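Local atomic coordinates of deseasin MCP-01 (Pseudoalteromonas sp., PDB entry 3VV3), a protein that degrades collagen as a serine protease of the subtilisin family, with calcium ions bound to its catalytic domain. Residues S131-K136 against I153-G158; D28-E33 against R318-Q323. All coordinates share one frame; numbering follows the deposited sequence.

Along the chain, interaction 2 starts first, with 28-33; both segments of interaction 1 follow, and 318-323 returns to complete interaction 2. Interaction 1 is thus local, its segments 17 residues apart, whereas interaction 2 joins segments from near the two ends of the chain. Their centres lie about 26 Å apart, their nearest atoms about 14 Å, on opposite sides of the chain's centre. The seven-stranded parallel sheet is their common frame: strand 131-136 lies next to the edge strand 89-91, while I29 and L319 rest against 247-250, the other edge strand. Each contact therefore packs near a different edge of the sheet, one beside a calcium site and one containing two calcium ions.

Interaction 1 (S131-K136 against I153-G158); sequences SIVGCK and IDYMVG
M156 reaches from its helix to the backbone of the opposing strand, and V133 comes to meet it tip to tip. From CB the chain sets out with CG anti to the carbonyl carbon (chi1 -61°), then bends at chi2 (-72°), which puts SD 3.8 Å from V133 CG1. CE then continues anti to CB across the CG-SD bond and comes to rest against the strand, 3.5 Å from V133 O, 3.8 Å from C135 N and 3.8 Å from C135 CB. An unbranched, flexible thioether suits this place, since its narrow end can lie against peptide atoms while asking for no hydrogen bond. Strand 131-136 and helix 146-161 open a beta-alpha-beta crossover to strand 166-171, which passes over strand 45-50 in the subtilisin-type parallel sheet; the helix runs roughly antiparallel to the strand, at 151°, with the axes of the two segments 9.4 Å apart. V133 and C135 both turn toward the helix, while G134 between them has no side chain to project from the other face. The SG of C135 closes a disulfide with C152, one residue before 153-158, a covalent tie beside the apolar contact. V133 divides its methyls: CG1 packs on the sulfur, while CG2 touches the edge of the Y155 ring near its plane, 4.1 Å from CE2. Tyrosine adds a polar end to a ring that packs well, for OH is hydrogen-bonded to D86 OD2, and the Y83 ring stands nearly perpendicular. Both D86 and Y83 are ligands of the same calcium ion, making Y155 a second-shell neighbour of that site.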
loop_
_atom_site.group_PDB
_atom_site.type_symbol
_atom_site.label_atom_id
_atom_site.label_comp_id
_atom_site.label_asym_id
_atom_site.label_seq_id
_atom_site.Cartn_x
_atom_site.Cartn_y
_atom_site.Cartn_z
ATOM N N SER A 131 13.803 6.974 -20.780
ATOM C CA SER A 131 14.187 5.570 -20.690
ATOM C C SER A 131 14.151 5.137 -19.235
ATOM O O SER A 131 14.792 5.751 -18.390
ATOM C CB SER A 131 15.589 5.326 -21.269
ATOM O OG SER A 131 15.607 5.544 -22.673
ATOM N N ILE A 132 13.395 4.090 -18.949
ATOM C CA ILE A 132 13.256 3.615 -17.584
ATOM C C ILE A 132 13.930 2.262 -17.425
ATOM O O ILE A 132 13.563 1.303 -18.104
ATOM C CB ILE A 132 11.777 3.482 -17.212
ATOM C CG1 ILE A 132 11.119 4.861 -17.217
ATOM C CG2 ILE A 132 11.630 2.820 -15.840
ATOM C CD1 ILE A 132 9.606 4.817 -17.093
ATOM N N VAL A 133 14.911 2.194 -16.530
ATOM C CA VAL A 133 15.563 0.926 -16.192
ATOM C C VAL A 133 15.084 0.454 -14.822
ATOM O O VAL A 133 15.015 1.234 -13.872
ATOM C CB VAL A 133 17.117 1.035 -16.210
ATOM C CG1 VAL A 133 17.599 2.259 -15.445
ATOM C CG2 VAL A 133 17.759 -0.246 -15.662
ATOM N N GLY A 134 14.732 -0.824 -14.725
ATOM C CA GLY A 134 14.204 -1.336 -13.474
ATOM C C GLY A 134 15.198 -2.173 -12.709
ATOM O O GLY A 134 15.997 -2.897 -13.301
ATOM N N CYS A 135 15.167 -2.053 -11.386
ATOM C CA CYS A 135 15.797 -3.049 -10.531
ATOM C C CYS A 135 14.756 -3.515 -9.521
ATOM O O CYS A 135 14.243 -2.727 -8.718
ATOM C CB CYS A 135 17.039 -2.510 -9.818
ATOM S SG CYS A 135 17.899 -3.784 -8.844
ATOM N N LYS A 136 14.432 -4.797 -9.611
ATOM C CA LYS A 136 13.441 -5.429 -8.759
ATOM C C LYS A 136 14.132 -5.991 -7.528
ATOM O O LYS A 136 14.910 -6.941 -7.637
ATOM C CB LYS A 136 12.749 -6.549 -9.551
ATOM C CG LYS A 136 11.821 -7.440 -8.739
ATOM C CD LYS A 136 11.122 -8.451 -9.652
ATOM C CE LYS A 136 10.148 -9.313 -8.856
ATOM N NZ LYS A 136 9.072 -8.470 -8.221
ATOM N N ILE A 153 21.067 -0.123 -6.051
ATOM C CA ILE A 153 21.769 1.156 -6.135
ATOM C C ILE A 153 23.141 0.984 -6.790
ATOM O O ILE A 153 23.492 1.726 -7.704
ATOM C CB ILE A 153 21.883 1.837 -4.756
ATOM C CG1 ILE A 153 20.482 2.102 -4.196
ATOM C CG2 ILE A 153 22.692 3.137 -4.864
ATOM C CD1 ILE A 153 20.445 2.397 -2.707
ATOM N N ASP A 154 23.892 -0.018 -6.347
ATOM C CA ASP A 154 25.190 -0.309 -6.949
ATOM C C ASP A 154 25.063 -0.579 -8.453
ATOM O O ASP A 154 25.905 -0.143 -9.246
ATOM C CB ASP A 154 25.843 -1.517 -6.268
ATOM C CG ASP A 154 26.305 -1.223 -4.843
ATOM O OD1 ASP A 154 26.244 -0.058 -4.394
ATOM O OD2 ASP A 154 26.740 -2.184 -4.169
ATOM N N TYR A 155 24.023 -1.312 -8.844
ATOM C CA TYR A 155 23.811 -1.628 -10.263
ATOM C C TYR A 155 23.597 -0.360 -11.074
ATOM O O TYR A 155 24.199 -0.174 -12.135
ATOM C CB TYR A 155 22.602 -2.556 -10.433
ATOM C CG TYR A 155 22.146 -2.783 -11.863
ATOM C CD1 TYR A 155 22.819 -3.675 -12.695
ATOM C CD2 TYR A 155 21.008 -2.150 -12.366
ATOM C CE1 TYR A 155 22.400 -3.900 -14.004
ATOM C CE2 TYR A 155 20.577 -2.377 -13.680
ATOM C CZ TYR A 155 21.280 -3.255 -14.485
ATOM O OH TYR A 155 20.861 -3.494 -15.774
ATOM N N MET A 156 22.734 0.512 -10.566
ATOM C CA MET A 156 22.430 1.769 -11.241
ATOM C C MET A 156 23.664 2.663 -11.322
ATOM O O MET A 156 23.913 3.306 -12.350
ATOM C CB MET A 156 21.287 2.498 -10.507
ATOM C CG MET A 156 19.972 1.711 -10.470
ATOM S SD MET A 156 19.148 1.662 -12.081
ATOM C CE MET A 156 17.678 0.724 -11.658
ATOM N N VAL A 157 24.426 2.726 -10.234
ATOM C CA VAL A 157 25.653 3.525 -10.228
ATOM C C VAL A 157 26.643 2.955 -11.237
ATOM O O VAL A 157 27.312 3.705 -11.946
ATOM C CB VAL A 157 26.284 3.587 -8.836
ATOM C CG1 VAL A 157 27.654 4.267 -8.896
ATOM C CG2 VAL A 157 25.337 4.318 -7.870
ATOM N N GLY A 158 26.707 1.630 -11.319
ATOM C CA GLY A 158 27.519 0.966 -12.331
ATOM C C GLY A 158 27.157 1.412 -13.744
ATOM O O GLY A 158 28.034 1.710 -14.560
#

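Interaction 2 (D28-E33 against R318-Q323); sequences DIDAPE and RLNVNQ. With CA (calcium ion), chain D; CA (calcium ion), chain E.
The two-calcium site meets the start of helix 321-327 where N320 ND2 donates to D30 OD2 at 2.9 Å, from above the carboxylate plane of D30. D30 bridges the metals: its OD1 lies 2.5 Å from one calcium ion and 2.6 Å from the other, and OD2 joins the second. D28 grips the first ion with both oxygens, beside D26. D28 OD1 accepts from D30 N as well, an Asx turn with both carboxylates on one ion. N320 also caps the helix: with CG anti to the backbone N (chi1 -171°), OD1 accepts from Q323 N. Asparagine suits the place, its amide capping with the oxygen and donating with the nitrogen, also to D304. V321 N bonds I29 O at 2.9 Å, and branched I29 fills the apolar flank, CD1 against V321 CG1 (3.8 Å) and CG2 against L319 CD2. D28 O sits over one face of the R318 guanidinium, 2.9 Å above its plane and toward the rim, with D304 and D232 as salt-bridge partners of R318. N322 CB packs on D30 CB (3.7 Å), and its ND2 reaches D30 OD2 through a water. E33 OE1 and OE2 each accept from a water on the first ion.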
loop_
_atom_site.group_PDB
_atom_site.type_symbol
_atom_site.label_atom_id
_atom_site.label_comp_id
_atom_site.label_asym_id
_atom_site.label_seq_id
_atom_site.Cartn_x
_atom_site.Cartn_y
_atom_site.Cartn_z
ATOM N N ASP A 28 -1.883 21.316 -9.108
ATOM C CA ASP A 28 -1.242 20.378 -10.022
ATOM C C ASP A 28 0.170 20.865 -10.310
ATOM O O ASP A 28 0.585 21.911 -9.811
ATOM C CB ASP A 28 -2.054 20.206 -11.320
ATOM C CG ASP A 28 -2.209 21.509 -12.102
ATOM O OD1 ASP A 28 -1.201 22.228 -12.265
ATOM O OD2 ASP A 28 -3.337 21.796 -12.559
ATOM N N ILE A 29 0.914 20.103 -11.103
ATOM C CA ILE A 29 2.310 20.437 -11.358
ATOM C C ILE A 29 2.505 21.218 -12.656
ATOM O O ILE A 29 3.636 21.467 -13.068
ATOM C CB ILE A 29 3.223 19.166 -11.338
ATOM C CG1 ILE A 29 2.984 18.283 -12.572
ATOM C CG2 ILE A 29 3.007 18.395 -10.043
ATOM C CD1 ILE A 29 3.977 17.123 -12.701
ATOM N N ASP A 30 1.400 21.614 -13.287
ATOM C CA ASP A 30 1.457 22.384 -14.534
ATOM C C ASP A 30 2.209 21.633 -15.635
ATOM O O ASP A 30 3.057 22.215 -16.321
ATOM C CB ASP A 30 2.110 23.764 -14.311
ATOM C CG ASP A 30 1.156 24.788 -13.686
ATOM O OD1 ASP A 30 -0.073 24.588 -13.747
ATOM O OD2 ASP A 30 1.639 25.804 -13.152
ATOM N N ALA A 31 1.891 20.352 -15.816
ATOM C CA ALA A 31 2.575 19.531 -16.814
ATOM C C ALA A 31 2.322 19.978 -18.263
ATOM O O ALA A 31 3.256 20.036 -19.056
ATOM C CB ALA A 31 2.227 18.056 -16.636
ATOM N N PRO A 32 1.057 20.275 -18.623
ATOM C CA PRO A 32 0.833 20.673 -20.022
ATOM C C PRO A 32 1.598 21.938 -20.391
ATOM O O PRO A 32 2.085 22.066 -21.515
ATOM C CB PRO A 32 -0.679 20.919 -20.082
ATOM C CG PRO A 32 -1.240 20.052 -18.961
ATOM C CD PRO A 32 -0.209 20.163 -17.870
ATOM N N GLU A 33 1.703 22.865 -19.452
ATOM C CA GLU A 33 2.491 24.063 -19.682
ATOM C C GLU A 33 3.957 23.678 -19.881
ATOM O O GLU A 33 4.611 24.134 -20.820
ATOM C CB GLU A 33 2.326 25.040 -18.519
ATOM C CG GLU A 33 0.933 25.691 -18.427
ATOM C CD GLU A 33 -0.145 24.812 -17.795
ATOM O OE1 GLU A 33 0.145 23.656 -17.396
ATOM O OE2 GLU A 33 -1.304 25.292 -17.699
ATOM N N ARG A 318 5.129 22.777 -3.315
ATOM C CA ARG A 318 4.588 21.637 -4.027
ATOM C C ARG A 318 5.120 21.692 -5.453
ATOM O O ARG A 318 5.112 22.749 -6.077
ATOM C CB ARG A 318 3.054 21.687 -4.019
ATOM C CG ARG A 318 2.382 20.445 -4.604
ATOM C CD ARG A 318 1.992 20.626 -6.067
ATOM N NE ARG A 318 0.987 21.682 -6.210
ATOM C CZ ARG A 318 1.153 22.791 -6.923
ATOM N NH1 ARG A 318 2.284 22.996 -7.596
ATOM N NH2 ARG A 318 0.176 23.693 -6.974
ATOM N N LEU A 319 5.587 20.546 -5.950
ATOM C CA LEU A 319 6.212 20.445 -7.275
ATOM C C LEU A 319 5.501 21.233 -8.372
ATOM O O LEU A 319 4.284 21.147 -8.531
ATOM C CB LEU A 319 6.296 18.977 -7.694
ATOM C CG LEU A 319 6.897 18.654 -9.063
ATOM C CD1 LEU A 319 8.381 18.993 -9.114
ATOM C CD2 LEU A 319 6.652 17.180 -9.384
ATOM N N ASN A 320 6.276 21.987 -9.145
ATOM C CA ASN A 320 5.755 22.603 -10.351
ATOM C C ASN A 320 6.770 22.438 -11.469
ATOM O O ASN A 320 7.800 23.109 -11.485
ATOM C CB ASN A 320 5.444 24.085 -10.134
ATOM C CG ASN A 320 4.705 24.684 -11.312
ATOM O OD1 ASN A 320 5.143 24.562 -12.457
ATOM N ND2 ASN A 320 3.556 25.299 -11.043
ATOM N N VAL A 321 6.484 21.523 -12.388
ATOM C CA VAL A 321 7.488 21.143 -13.372
ATOM C C VAL A 321 7.609 22.192 -14.471
ATOM O O VAL A 321 8.676 22.346 -15.072
ATOM C CB VAL A 321 7.267 19.722 -13.941
ATOM C CG1 VAL A 321 5.982 19.641 -14.770
ATOM C CG2 VAL A 321 8.504 19.279 -14.763
ATOM N N ASN A 322 6.532 22.939 -14.708
ATOM C CA ASN A 322 6.632 24.048 -15.650
ATOM C C ASN A 322 7.657 25.058 -15.156
ATOM O O ASN A 322 8.573 25.443 -15.891
ATOM C CB ASN A 322 5.275 24.727 -15.865
ATOM C CG ASN A 322 5.351 25.846 -16.898
ATOM O OD1 ASN A 322 5.865 25.651 -18.002
ATOM N ND2 ASN A 322 4.862 27.025 -16.532
ATOM N N GLN A 323 7.509 25.495 -13.909
ATOM C CA GLN A 323 8.446 26.469 -13.358
ATOM C C GLN A 323 9.862 25.896 -13.268
ATOM O O GLN A 323 10.843 26.621 -13.407
ATOM C CB GLN A 323 7.990 26.986 -11.993
ATOM C CG GLN A 323 8.736 28.247 -11.547
ATOM C CD GLN A 323 8.437 29.452 -12.441
ATOM O OE1 GLN A 323 7.277 29.756 -12.721
ATOM N NE2 GLN A 323 9.485 30.139 -12.892
HETATM CA CA CA D . -2.523 23.907 -13.785
HETATM CA CA CA E . -0.454 26.698 -12.233
HETATM O O HOH W 1 3.589 27.446 -14.057
HETATM O O HOH W 2 -2.737 25.437 -15.520
HETATM O O HOH W 3 -1.777 22.408 -15.745
HETATM O O HOH W 4 -4.820 23.734 -14.033
HETATM O O HOH W 5 -1.189 27.545 -14.182
HETATM O O HOH W 6 0.167 29.102 -12.324
#